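Local coordinates for surface protein VspA (Borrelia turicatae, PDB 1YJG), which is one of a family of antigenically distinct outer-membrane lipoproteins, probably expressed one at a time, so that switching would help the spirochaete evade host immunity, at residues D112-I117 against K127-L132; S23-L27 against G53-I58; V17-K22 against L135-D140; L27-G32 against N47-I51; A9-V14 against L68-I74. Residue numbers count along the deposited sequence, not the author numbering.

In the fold
This core fragment of the lipoprotein is a helical bundle, and helix 2-28 takes part in four of the contacts. Residues 9-14 open interaction 5, then 17-22 open interaction 3, 23-27 interaction 2 and 27-32 interaction 4. The chain turns through a two-stranded hairpin and returns along helix 48-69, closing interaction 4 first, then interaction 2 around it and interaction 5 around both. Farther on, interaction 1 closes a short loop between helices 110-117 and 129-155. Interaction 3 closes last, joining helix 129-155 to helix 2-28; it encloses interactions 1, 2 and 4 and crosses interaction 5. Interactions 4 and 5 lie on opposite sides of the chain's centre, about 31 Å apart between centres.

Interaction 1: residues D112-I117 against K127-L132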
# COMPACT_ATOMS: atom_id res chain seq x y z
N ASP A 112 8.64 20.03 4.11
CA ASP A 112 7.92 19.63 5.32
C ASP A 112 7.18 18.30 5.14
O ASP A 112 7.03 17.54 6.10
CB ASP A 112 7.00 20.75 5.80
CG ASP A 112 7.78 22.01 6.16
OD1 ASP A 112 8.57 21.95 7.12
OD2 ASP A 112 7.69 23.08 5.52
N ALA A 113 6.72 18.02 3.92
CA ALA A 113 6.02 16.77 3.64
C ALA A 113 7.06 15.65 3.77
O ALA A 113 6.75 14.59 4.26
CB ALA A 113 5.43 16.77 2.25
N LYS A 114 8.29 15.94 3.38
CA LYS A 114 9.38 14.97 3.45
C LYS A 114 9.75 14.64 4.90
O LYS A 114 10.12 13.50 5.19
CB LYS A 114 10.58 15.46 2.65
CG LYS A 114 10.34 15.36 1.16
CD LYS A 114 11.39 16.11 0.37
CE LYS A 114 11.31 15.74 -1.12
NZ LYS A 114 11.39 16.91 -2.01
N THR A 115 9.66 15.62 5.80
CA THR A 115 9.98 15.37 7.21
C THR A 115 8.94 14.43 7.83
O THR A 115 9.13 13.94 8.94
CB THR A 115 10.05 16.65 8.06
OG1 THR A 115 8.74 17.23 8.20
CG2 THR A 115 10.92 17.74 7.40
N ALA A 116 7.84 14.21 7.14
CA ALA A 116 6.80 13.32 7.63
C ALA A 116 6.83 11.92 7.03
O ALA A 116 6.84 10.95 7.78
CB ALA A 116 5.42 13.95 7.44
N ILE A 117 6.89 11.82 5.69
CA ILE A 117 6.86 10.52 4.99
C ILE A 117 7.96 10.13 4.00
O ILE A 117 7.79 9.15 3.26
CB ILE A 117 5.50 10.41 4.23
CG1 ILE A 117 5.50 11.32 2.98
CG2 ILE A 117 4.34 10.80 5.13
CD1 ILE A 117 4.23 11.21 2.13
N LYS A 127 8.87 15.31 11.67
CA LYS A 127 7.40 15.30 11.64
C LYS A 127 6.82 13.92 11.28
O LYS A 127 5.77 13.81 10.65
CB LYS A 127 6.86 16.39 10.70
CG LYS A 127 7.41 17.79 10.99
CD LYS A 127 6.74 18.87 10.12
CE LYS A 127 7.61 20.11 9.99
NZ LYS A 127 8.82 19.88 9.13
N GLY A 128 7.52 12.85 11.68
CA GLY A 128 7.09 11.48 11.43
C GLY A 128 8.02 10.59 10.63
O GLY A 128 7.95 9.38 10.76
N ALA A 129 8.90 11.15 9.81
CA ALA A 129 9.81 10.33 9.00
C ALA A 129 10.76 9.45 9.83
O ALA A 129 11.07 8.32 9.45
CB ALA A 129 10.55 11.19 7.99
N GLU A 130 11.22 9.96 10.98
CA GLU A 130 12.11 9.20 11.84
C GLU A 130 11.38 7.96 12.33
O GLU A 130 11.94 6.87 12.33
CB GLU A 130 12.56 10.03 13.04
CG GLU A 130 13.40 9.28 14.07
CD GLU A 130 14.81 8.92 13.58
OE1 GLU A 130 15.58 8.35 14.37
OE2 GLU A 130 15.15 9.20 12.41
N GLU A 131 10.12 8.14 12.73
CA GLU A 131 9.29 7.06 13.23
C GLU A 131 9.02 6.04 12.12
O GLU A 131 8.92 4.84 12.36
CB GLU A 131 7.98 7.61 13.81
CG GLU A 131 8.10 8.39 15.13
CD GLU A 131 8.57 9.84 14.98
OE1 GLU A 131 8.72 10.33 13.84
OE2 GLU A 131 8.79 10.52 16.01
N LEU A 132 8.88 6.54 10.89
CA LEU A 132 8.62 5.73 9.72
C LEU A 132 9.83 4.86 9.40
O LEU A 132 9.67 3.72 8.96
CB LEU A 132 8.24 6.61 8.54
CG LEU A 132 7.89 5.91 7.23
CD1 LEU A 132 6.72 4.94 7.42
CD2 LEU A 132 7.59 6.97 6.18
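Lys127 makes the strongest polar link here. Its NZ forms a salt bridge with Asp112 OD1 at 2.9 Å and donates a second bond to Thr115 OG1 at 2.8 Å. That hydroxyl donates a hydrogen bond to Asp112 O, 2.7 Å away, so the buried lysine end sits in a small network fixed to one turn of the helix. A long, flexible side chain suits this place, because it can lie along the helix and still bring its charge to the aspartate. The backbone adds to this. Thr115 O is a forked acceptor, taking Ala129 N at 2.9 Å and, less directly, Lys127 N at 3.1 Å. Ala116 CA also approaches Lys127 O to 3.2 Å in a CA-H...O contact. The two chains come so close, with 4.2 Å between the CA atoms of Ala116 and Gly128, that only small residues fit. Gly128, the N-cap of helix 129-155, has a phi of 121° that would jam a CB against the preceding carbonyl, and Ala129 points a single methyl at Lys114 O, 3.7 Å away. Beyond them Leu132 CD2 packs on Ile117, 3.6 Å from its O and 4.5 Å from its CB, beside Ile24 of helix 2-28. Backbone and side-chain bonds together thus fix the start of helix 129-155 to helix 110-117, including a salt bridge between a buried lysine and a partly exposed aspartate.

Interaction 2: residues S23-L27 against G53-I58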
# COMPACT_ATOMS: atom_id res chain seq x y z
N SER A 23 4.75 1.03 0.85
CA SER A 23 3.88 1.81 -0.03
C SER A 23 4.02 3.29 0.26
O SER A 23 3.77 4.11 -0.62
CB SER A 23 2.40 1.36 0.05
OG SER A 23 1.66 1.97 1.11
N ILE A 24 4.41 3.62 1.49
CA ILE A 24 4.61 5.02 1.87
C ILE A 24 5.76 5.62 1.03
O ILE A 24 5.78 6.82 0.80
CB ILE A 24 4.87 5.17 3.39
CG1 ILE A 24 3.82 4.42 4.23
CG2 ILE A 24 4.91 6.65 3.78
CD1 ILE A 24 2.36 4.79 3.94
N ASP A 25 6.73 4.80 0.60
CA ASP A 25 7.83 5.28 -0.25
C ASP A 25 7.26 5.69 -1.62
O ASP A 25 7.80 6.57 -2.28
CB ASP A 25 8.91 4.21 -0.48
CG ASP A 25 9.56 3.73 0.79
OD1 ASP A 25 9.55 4.46 1.81
OD2 ASP A 25 10.11 2.60 0.86
N GLU A 26 6.20 5.01 -2.06
CA GLU A 26 5.56 5.33 -3.34
C GLU A 26 4.76 6.64 -3.23
O GLU A 26 4.61 7.35 -4.21
CB GLU A 26 4.66 4.19 -3.85
CG GLU A 26 5.32 2.80 -3.96
CD GLU A 26 6.54 2.73 -4.86
OE1 GLU A 26 7.25 1.71 -4.81
OE2 GLU A 26 6.81 3.68 -5.65
N LEU A 27 4.26 6.95 -2.03
CA LEU A 27 3.51 8.17 -1.78
C LEU A 27 4.45 9.36 -1.71
O LEU A 27 4.09 10.48 -2.11
CB LEU A 27 2.72 8.07 -0.46
CG LEU A 27 1.64 7.00 -0.37
CD1 LEU A 27 0.98 7.06 0.99
CD2 LEU A 27 0.58 7.15 -1.48
N GLY A 53 -3.25 10.72 3.48
CA GLY A 53 -3.31 9.40 2.88
C GLY A 53 -2.33 8.45 3.55
O GLY A 53 -2.68 7.31 3.88
N ALA A 54 -1.11 8.92 3.74
CA ALA A 54 -0.04 8.15 4.39
C ALA A 54 -0.48 7.84 5.81
O ALA A 54 -0.32 6.72 6.28
CB ALA A 54 1.24 8.96 4.42
N TYR A 55 -1.05 8.84 6.47
CA TYR A 55 -1.54 8.67 7.83
C TYR A 55 -2.59 7.55 7.89
O TYR A 55 -2.57 6.76 8.82
CB TYR A 55 -2.14 9.99 8.34
CG TYR A 55 -2.58 9.93 9.77
CD1 TYR A 55 -1.74 10.34 10.79
CD2 TYR A 55 -3.84 9.43 10.12
CE1 TYR A 55 -2.14 10.26 12.11
CE2 TYR A 55 -4.24 9.36 11.44
CZ TYR A 55 -3.39 9.77 12.43
OH TYR A 55 -3.78 9.70 13.74
N SER A 56 -3.48 7.50 6.89
CA SER A 56 -4.55 6.48 6.83
C SER A 56 -3.99 5.07 6.58
O SER A 56 -4.50 4.09 7.11
CB SER A 56 -5.59 6.86 5.77
OG SER A 56 -6.69 5.97 5.79
N VAL A 57 -2.95 4.98 5.75
CA VAL A 57 -2.31 3.71 5.45
C VAL A 57 -1.63 3.21 6.73
O VAL A 57 -1.73 2.05 7.05
CB VAL A 57 -1.29 3.84 4.30
CG1 VAL A 57 -0.42 2.59 4.19
CG2 VAL A 57 -2.00 4.09 2.97
N ILE A 58 -0.95 4.09 7.46
CA ILE A 58 -0.26 3.67 8.69
C ILE A 58 -1.28 3.33 9.79
O ILE A 58 -0.96 2.54 10.66
CB ILE A 58 0.80 4.70 9.16
CG1 ILE A 58 1.88 4.87 8.09
CG2 ILE A 58 1.48 4.24 10.45
CD1 ILE A 58 2.51 3.59 7.61
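Helices 2-28 and 48-69 run side by side in almost exactly opposite directions here: the axes of the two short segments make an angle of 175° and approach to 10.3 Å. The nearest CA atoms, those of Ile24 and Ala54, are 6.1 Å apart, a close approach permitted by the single methyl of Ala54. Ile24 is the main projection from its helix. Its CD1 lies 3.6 Å from Val57 CG1 and 4.3 Å from Ala54 CB, while its CG1 meets Ile58 CD1 at 3.7 Å. One turn on, Leu27 lays CD1 over Ala54, 3.7 Å from the CA and 3.9 Å from the CB; the same Leu27 CD1 comes within 4.4 Å of Gly53 C. Ser23 is the polar exception. Its OG rests 3.8 Å from Val57 CG1, but bonds back to Leu20 O of its own helix, so the hydroxyl is satisfied in an apolar setting. Ile24 and Ala54 also touch Ile117 of helix 110-117, and Ile58 reaches Leu135 and Phe92, so this pair contributes to the bundle core. A second subunit lies against the same helices, where Leu27 packs on its Gly53 and Ser56 OG bonds to its Glu26 O. No hydrogen bond joins the two segments to each other: they are held by the hydrophobic effect and by close fit, and polar bonding links them to the neighbouring subunit.

Interaction 3: residues V17-K22 against L135-D140; sequences VHTLVK and LNTAID
Two regular helical segments, 17-22 of helix 2-28 and 135-140 of helix 129-155, pack antiparallel with their axes 9.9 Å apart and a signed crossing angle of -155°. His18 faces Ile139 (CA to CA 5.9 Å) and Val21 faces Asn136 (6.6 Å). Beside an apolar strip runs a polar edge in which each charge finds a partner. Asp140 OD1 receives two donors: His18 NE2 at 3.2 Å, near the plane of the imidazole and with His18 chi1 t, and Lys22 NZ at 3.0 Å, a salt bridge. Lys22, with chi angles m, m, t, t, bends back across the gap and gives a further hydrogen bond to Asn136 OD1 at 2.9 Å. The amide of Asn136 is used at both ends, since its ND2 bonds to Leu132 O one turn earlier and to a water at 2.8 Å; the same water donates to Val21 O at 2.7 Å and so bridges the helices. Behind this edge, Val21 CG2 meets Leu135 CG at 3.9 Å and Val21 CG1 meets Ile139 CG2 at 4.0 Å. Ile139, in t,p, also sets its CD1 3.7 Å from Val17 CG1 and its CG1 3.5 Å from His18 CA. Beta-branched and leucine side chains fill the space between the backbones. Such a seam, apolar inside and polar outside, is what amphipathic helices in a bundle provide, and here the polar bonds add direction to packing that is otherwise largely nondirectional.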
# COMPACT_ATOMS: atom_id res chain seq x y z
N VAL A 17 1.27 -6.12 5.91
CA VAL A 17 1.71 -4.93 6.64
C VAL A 17 3.03 -4.37 6.06
O VAL A 17 3.21 -3.16 5.96
CB VAL A 17 1.84 -5.23 8.15
CG1 VAL A 17 2.59 -4.12 8.87
CG2 VAL A 17 0.48 -5.44 8.77
N HIS A 18 3.93 -5.26 5.67
CA HIS A 18 5.22 -4.89 5.11
C HIS A 18 5.03 -4.07 3.84
O HIS A 18 5.65 -3.00 3.67
CB HIS A 18 6.02 -6.15 4.83
CG HIS A 18 7.41 -5.91 4.34
ND1 HIS A 18 7.73 -5.90 3.00
CD2 HIS A 18 8.57 -5.75 5.01
CE1 HIS A 18 9.03 -5.71 2.86
NE2 HIS A 18 9.57 -5.62 4.06
N THR A 19 4.15 -4.56 2.97
CA THR A 19 3.86 -3.88 1.72
C THR A 19 3.28 -2.48 1.99
O THR A 19 3.75 -1.50 1.40
CB THR A 19 2.90 -4.69 0.87
OG1 THR A 19 3.61 -5.82 0.31
CG2 THR A 19 2.41 -3.89 -0.33
N LEU A 20 2.29 -2.39 2.87
CA LEU A 20 1.69 -1.10 3.21
C LEU A 20 2.74 -0.08 3.69
O LEU A 20 2.67 1.10 3.33
CB LEU A 20 0.62 -1.26 4.28
CG LEU A 20 -0.68 -1.96 3.86
CD1 LEU A 20 -1.63 -1.99 5.03
CD2 LEU A 20 -1.33 -1.26 2.67
N VAL A 21 3.70 -0.53 4.49
CA VAL A 21 4.75 0.32 5.02
C VAL A 21 5.64 0.84 3.88
O VAL A 21 5.94 2.03 3.80
CB VAL A 21 5.58 -0.42 6.11
CG1 VAL A 21 6.84 0.36 6.48
CG2 VAL A 21 4.73 -0.65 7.35
N LYS A 22 6.02 -0.06 2.98
CA LYS A 22 6.85 0.27 1.83
C LYS A 22 6.08 1.16 0.85
O LYS A 22 6.70 1.95 0.12
CB LYS A 22 7.31 -0.99 1.10
CG LYS A 22 8.15 -1.97 1.93
CD LYS A 22 9.37 -1.31 2.59
CE LYS A 22 10.08 -2.32 3.47
NZ LYS A 22 11.23 -1.74 4.19
N LEU A 135 9.81 2.11 11.80
CA LEU A 135 8.71 1.22 11.44
C LEU A 135 9.16 0.26 10.34
O LEU A 135 8.76 -0.91 10.33
CB LEU A 135 7.52 2.04 10.95
CG LEU A 135 6.29 1.34 10.38
CD1 LEU A 135 5.74 0.32 11.33
CD2 LEU A 135 5.23 2.39 10.04
N ASN A 136 9.99 0.78 9.42
CA ASN A 136 10.52 0.00 8.31
C ASN A 136 11.50 -1.05 8.84
O ASN A 136 11.48 -2.20 8.44
CB ASN A 136 11.24 0.91 7.29
CG ASN A 136 10.31 1.40 6.18
OD1 ASN A 136 10.19 0.77 5.13
ND2 ASN A 136 9.67 2.55 6.39
N THR A 137 12.38 -0.62 9.73
CA THR A 137 13.36 -1.52 10.33
C THR A 137 12.65 -2.65 11.05
O THR A 137 13.02 -3.81 10.93
CB THR A 137 14.22 -0.74 11.35
OG1 THR A 137 15.11 0.14 10.66
CG2 THR A 137 15.14 -1.68 12.14
N ALA A 138 11.63 -2.29 11.82
CA ALA A 138 10.86 -3.24 12.60
C ALA A 138 10.09 -4.25 11.77
O ALA A 138 10.05 -5.44 12.12
CB ALA A 138 9.91 -2.48 13.52
N ILE A 139 9.46 -3.79 10.69
CA ILE A 139 8.67 -4.68 9.84
C ILE A 139 9.56 -5.62 9.02
O ILE A 139 9.16 -6.75 8.73
CB ILE A 139 7.67 -3.87 8.94
CG1 ILE A 139 6.60 -4.79 8.34
CG2 ILE A 139 8.39 -3.12 7.82
CD1 ILE A 139 5.92 -5.72 9.33
N ASP A 140 10.76 -5.15 8.66
CA ASP A 140 11.70 -5.98 7.90
C ASP A 140 12.05 -7.16 8.77
O ASP A 140 12.12 -8.28 8.29
CB ASP A 140 13.02 -5.24 7.58
CG ASP A 140 12.92 -4.26 6.42
OD1 ASP A 140 11.96 -4.31 5.64
OD2 ASP A 140 13.79 -3.39 6.23
O HOH W 1 8.09 3.51 4.32

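Interaction 4: residues L27-G32 against N47-I51; sequences LAKAIG and NAKLI
Leu50 of helix 48-69 is the apolar centre, with chi1 t and chi2 p, pointing across to the end of helix 2-28 and the turn that follows. Its CD1 lies 4.0 Å from Leu27 CB, while its CD2 enters the curve of the chain, 3.3 Å from Leu27 O, 4.1 Å from Ala30 CB and 3.7 Å from Ile31 CG1. The branched end of a leucine suits a hollow bounded partly by backbone and partly by methyl groups. That hollow is shaped by a type I beta turn from Ala28 to Ile31, closed by a weak bond from Ile31 N to Ala28 O at 3.3 Å, after which Ile31 is extended (phi/psi -62/129°). Leu27 stands opposite Leu50 (CA to CA 7.3 Å) and Ile31 opposite Asn47 (6.4 Å). At the polar edge, Asn47, just before the helix that begins at Ala48, has chi1 m and accepts Gly32 N on OD1 at 2.9 Å (N-H...O angle 161°); the same OD1 is 3.5 Å from Ile31 CA. Gly32 has a phi of +63°, where glycine is favoured. The asparagine amide serves both ways, as ND2 bonds to Asp110 OD1 and Val108 O and so ties in the approach to helix 110-117. The contact therefore joins the two ends of the excursion that carries strands 33-36 and 39-42. Ile31 packs on Ala113 and Ile117 of helix 110-117, and Lys49 reaches Asp43 of the second subunit in a salt bridge.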
# COMPACT_ATOMS: atom_id res chain seq x y z
N LEU A 27 4.26 6.95 -2.03
CA LEU A 27 3.51 8.17 -1.78
C LEU A 27 4.45 9.36 -1.71
O LEU A 27 4.09 10.48 -2.11
CB LEU A 27 2.72 8.07 -0.46
CG LEU A 27 1.64 7.00 -0.37
CD1 LEU A 27 0.98 7.06 0.99
CD2 LEU A 27 0.58 7.15 -1.48
N ALA A 28 5.66 9.12 -1.21
CA ALA A 28 6.68 10.15 -1.09
C ALA A 28 7.15 10.60 -2.47
O ALA A 28 7.60 11.73 -2.63
CB ALA A 28 7.86 9.66 -0.26
N LYS A 29 7.06 9.72 -3.47
CA LYS A 29 7.44 10.07 -4.84
C LYS A 29 6.41 11.03 -5.47
O LYS A 29 6.64 11.59 -6.53
CB LYS A 29 7.54 8.82 -5.72
CG LYS A 29 8.73 7.92 -5.44
CD LYS A 29 8.53 6.56 -6.12
CE LYS A 29 9.43 5.48 -5.53
NZ LYS A 29 9.31 4.21 -6.29
N ALA A 30 5.24 11.16 -4.83
CA ALA A 30 4.17 12.04 -5.30
C ALA A 30 4.18 13.42 -4.66
O ALA A 30 3.36 14.27 -5.00
CB ALA A 30 2.83 11.39 -5.06
N ILE A 31 5.08 13.63 -3.70
CA ILE A 31 5.19 14.92 -3.03
C ILE A 31 5.57 15.98 -4.07
O ILE A 31 6.52 15.81 -4.83
CB ILE A 31 6.25 14.87 -1.91
CG1 ILE A 31 5.76 13.99 -0.75
CG2 ILE A 31 6.59 16.28 -1.41
CD1 ILE A 31 6.82 13.75 0.34
N GLY A 32 4.81 17.07 -4.09
CA GLY A 32 5.07 18.16 -5.02
C GLY A 32 4.91 17.73 -6.46
O GLY A 32 5.68 18.15 -7.32
N ASN A 47 0.74 19.70 -0.12
CA ASN A 47 0.82 18.26 0.16
C ASN A 47 -0.01 17.70 1.32
O ASN A 47 -0.02 16.49 1.52
CB ASN A 47 2.29 17.88 0.40
CG ASN A 47 3.14 18.11 -0.81
OD1 ASN A 47 3.02 17.39 -1.80
ND2 ASN A 47 4.02 19.11 -0.75
N ALA A 48 -0.70 18.55 2.07
CA ALA A 48 -1.50 18.06 3.22
C ALA A 48 -2.30 16.76 3.01
O ALA A 48 -2.16 15.82 3.79
CB ALA A 48 -2.43 19.15 3.72
N LYS A 49 -3.13 16.71 1.97
CA LYS A 49 -3.97 15.53 1.69
C LYS A 49 -3.20 14.25 1.40
O LYS A 49 -3.72 13.15 1.61
CB LYS A 49 -4.99 15.82 0.58
CG LYS A 49 -6.39 16.14 1.11
CD LYS A 49 -6.37 17.35 2.03
CE LYS A 49 -7.76 17.86 2.38
NZ LYS A 49 -7.76 19.36 2.36
N LEU A 50 -1.99 14.39 0.85
CA LEU A 50 -1.14 13.25 0.55
C LEU A 50 -0.64 12.70 1.90
O LEU A 50 -0.59 11.49 2.10
CB LEU A 50 0.02 13.64 -0.37
CG LEU A 50 1.10 12.59 -0.62
CD1 LEU A 50 0.52 11.34 -1.28
CD2 LEU A 50 2.24 13.18 -1.45
N ILE A 51 -0.29 13.60 2.82
CA ILE A 51 0.17 13.17 4.14
C ILE A 51 -1.02 12.50 4.85
O ILE A 51 -0.82 11.55 5.60
CB ILE A 51 0.73 14.31 5.00
CG1 ILE A 51 1.68 15.21 4.21
CG2 ILE A 51 1.45 13.75 6.24
CD1 ILE A 51 2.75 14.49 3.42

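Interaction 5: residues A9-V14 against L68-I74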
# COMPACT_ATOMS: atom_id res chain seq x y z
N ALA A 9 -0.46 -18.38 6.99
CA ALA A 9 -1.43 -17.34 7.33
C ALA A 9 -0.75 -16.14 8.01
O ALA A 9 -0.99 -14.98 7.65
CB ALA A 9 -2.54 -17.93 8.23
N PHE A 10 0.12 -16.42 8.97
CA PHE A 10 0.84 -15.38 9.69
C PHE A 10 1.75 -14.58 8.78
O PHE A 10 1.84 -13.36 8.87
CB PHE A 10 1.67 -16.00 10.82
CG PHE A 10 2.29 -14.99 11.72
CD1 PHE A 10 1.55 -14.38 12.72
CD2 PHE A 10 3.62 -14.64 11.56
CE1 PHE A 10 2.13 -13.41 13.54
CE2 PHE A 10 4.21 -13.68 12.39
CZ PHE A 10 3.47 -13.06 13.37
N ALA A 11 2.43 -15.29 7.89
CA ALA A 11 3.34 -14.68 6.93
C ALA A 11 2.57 -13.78 5.97
O ALA A 11 3.07 -12.74 5.57
CB ALA A 11 4.08 -15.75 6.16
N LYS A 12 1.36 -14.20 5.61
CA LYS A 12 0.50 -13.44 4.71
C LYS A 12 0.14 -12.10 5.34
O LYS A 12 0.09 -11.09 4.66
CB LYS A 12 -0.82 -14.17 4.45
CG LYS A 12 -0.82 -15.15 3.30
CD LYS A 12 -2.14 -15.95 3.27
CE LYS A 12 -3.36 -15.06 3.04
NZ LYS A 12 -4.67 -15.80 3.13
N SER A 13 -0.16 -12.14 6.63
CA SER A 13 -0.54 -10.97 7.40
C SER A 13 0.61 -10.01 7.56
O SER A 13 0.41 -8.79 7.49
CB SER A 13 -1.06 -11.38 8.78
OG SER A 13 -2.33 -11.99 8.68
N VAL A 14 1.80 -10.55 7.80
CA VAL A 14 2.99 -9.74 7.97
C VAL A 14 3.39 -9.14 6.62
O VAL A 14 3.77 -7.97 6.55
CB VAL A 14 4.14 -10.56 8.59
CG1 VAL A 14 5.44 -9.75 8.62
CG2 VAL A 14 3.77 -10.99 10.01
N LEU A 68 -2.93 -8.84 14.97
CA LEU A 68 -1.87 -9.85 14.99
C LEU A 68 -1.35 -10.16 16.40
O LEU A 68 -1.04 -11.31 16.71
CB LEU A 68 -0.68 -9.42 14.12
CG LEU A 68 -0.60 -10.08 12.74
CD1 LEU A 68 0.78 -9.77 12.14
CD2 LEU A 68 -0.86 -11.59 12.79
N GLU A 69 -1.25 -9.12 17.23
CA GLU A 69 -0.80 -9.24 18.61
C GLU A 69 -1.68 -10.17 19.45
O GLU A 69 -1.21 -10.77 20.41
CB GLU A 69 -0.85 -7.88 19.30
CG GLU A 69 0.34 -6.98 19.09
CD GLU A 69 0.21 -5.67 19.84
OE1 GLU A 69 1.20 -4.89 19.88
OE2 GLU A 69 -0.90 -5.41 20.38
N LYS A 70 -2.97 -10.25 19.10
CA LYS A 70 -3.93 -11.09 19.80
C LYS A 70 -4.07 -12.50 19.23
O LYS A 70 -4.95 -13.26 19.66
CB LYS A 70 -5.31 -10.41 19.79
CG LYS A 70 -5.31 -8.97 20.33
CD LYS A 70 -6.33 -8.07 19.62
CE LYS A 70 -7.53 -7.74 20.50
NZ LYS A 70 -8.19 -8.98 21.03
N LYS A 71 -3.22 -12.88 18.28
CA LYS A 71 -3.31 -14.22 17.69
C LYS A 71 -2.84 -15.29 18.69
O LYS A 71 -1.78 -15.15 19.31
CB LYS A 71 -2.54 -14.30 16.37
CG LYS A 71 -3.26 -15.11 15.31
CD LYS A 71 -2.49 -15.21 14.00
CE LYS A 71 -2.79 -16.54 13.28
NZ LYS A 71 -2.38 -16.56 11.85
N VAL A 72 -3.65 -16.33 18.84
CA VAL A 72 -3.36 -17.45 19.74
C VAL A 72 -2.35 -18.43 19.16
O VAL A 72 -2.32 -18.66 17.95
CB VAL A 72 -4.65 -18.25 20.12
CG1 VAL A 72 -5.75 -17.32 20.65
CG2 VAL A 72 -5.18 -19.09 18.95
N GLY A 73 -1.51 -19.00 20.03
CA GLY A 73 -0.50 -19.96 19.63
C GLY A 73 0.80 -19.34 19.13
O GLY A 73 1.73 -20.06 18.77
N ILE A 74 0.86 -18.01 19.09
CA ILE A 74 2.05 -17.27 18.63
C ILE A 74 3.10 -17.31 19.73
O ILE A 74 2.79 -17.16 20.90
CB ILE A 74 1.66 -15.79 18.29
CG1 ILE A 74 0.70 -15.74 17.10
CG2 ILE A 74 2.89 -14.93 18.02
CD1 ILE A 74 1.22 -16.36 15.83
O HOH W 2 -2.63 -14.31 10.51
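Leu68, near the end of helix 48-69, is the main projection from that helix onto residues 9-14. Its CD2 settles between Phe10 and Ser13, 3.6 Å from Phe10 CE1 and 4.0 Å from Ser13 CB, while its CD1 lies 3.9 Å from Val14 CG2. The small serine side chain gives it room. In return, the ring of Phe10, held at chi1 t, fills the hollow inside the bend of the chain after the helix: Leu68 lines one part of it, Ile74 CD1 another, 3.7 Å from Phe10 CD1, and the CD of Lys71 lies at the ring edge. A type II turn from Lys71 to Ile74, with Gly73 at a phi of 83°, brings both side chains back toward the ring. Lys71 stretches on past the ring until its NZ is 3.9 Å from Ala9 CB. No direct hydrogen bond crosses; instead one water accepts from Lys71 NZ at 2.6 Å, meets Ser13 OG at 3.0 Å and donates weakly to Ala9 O at 3.4 Å. The contact lies far along the bundle from the hairpin, where helix 48-69 turns into helix 76-98; Phe10 also touches Ile82 there and Ala146 of helix 129-155, and Val14 touches Ile139 and Leu142.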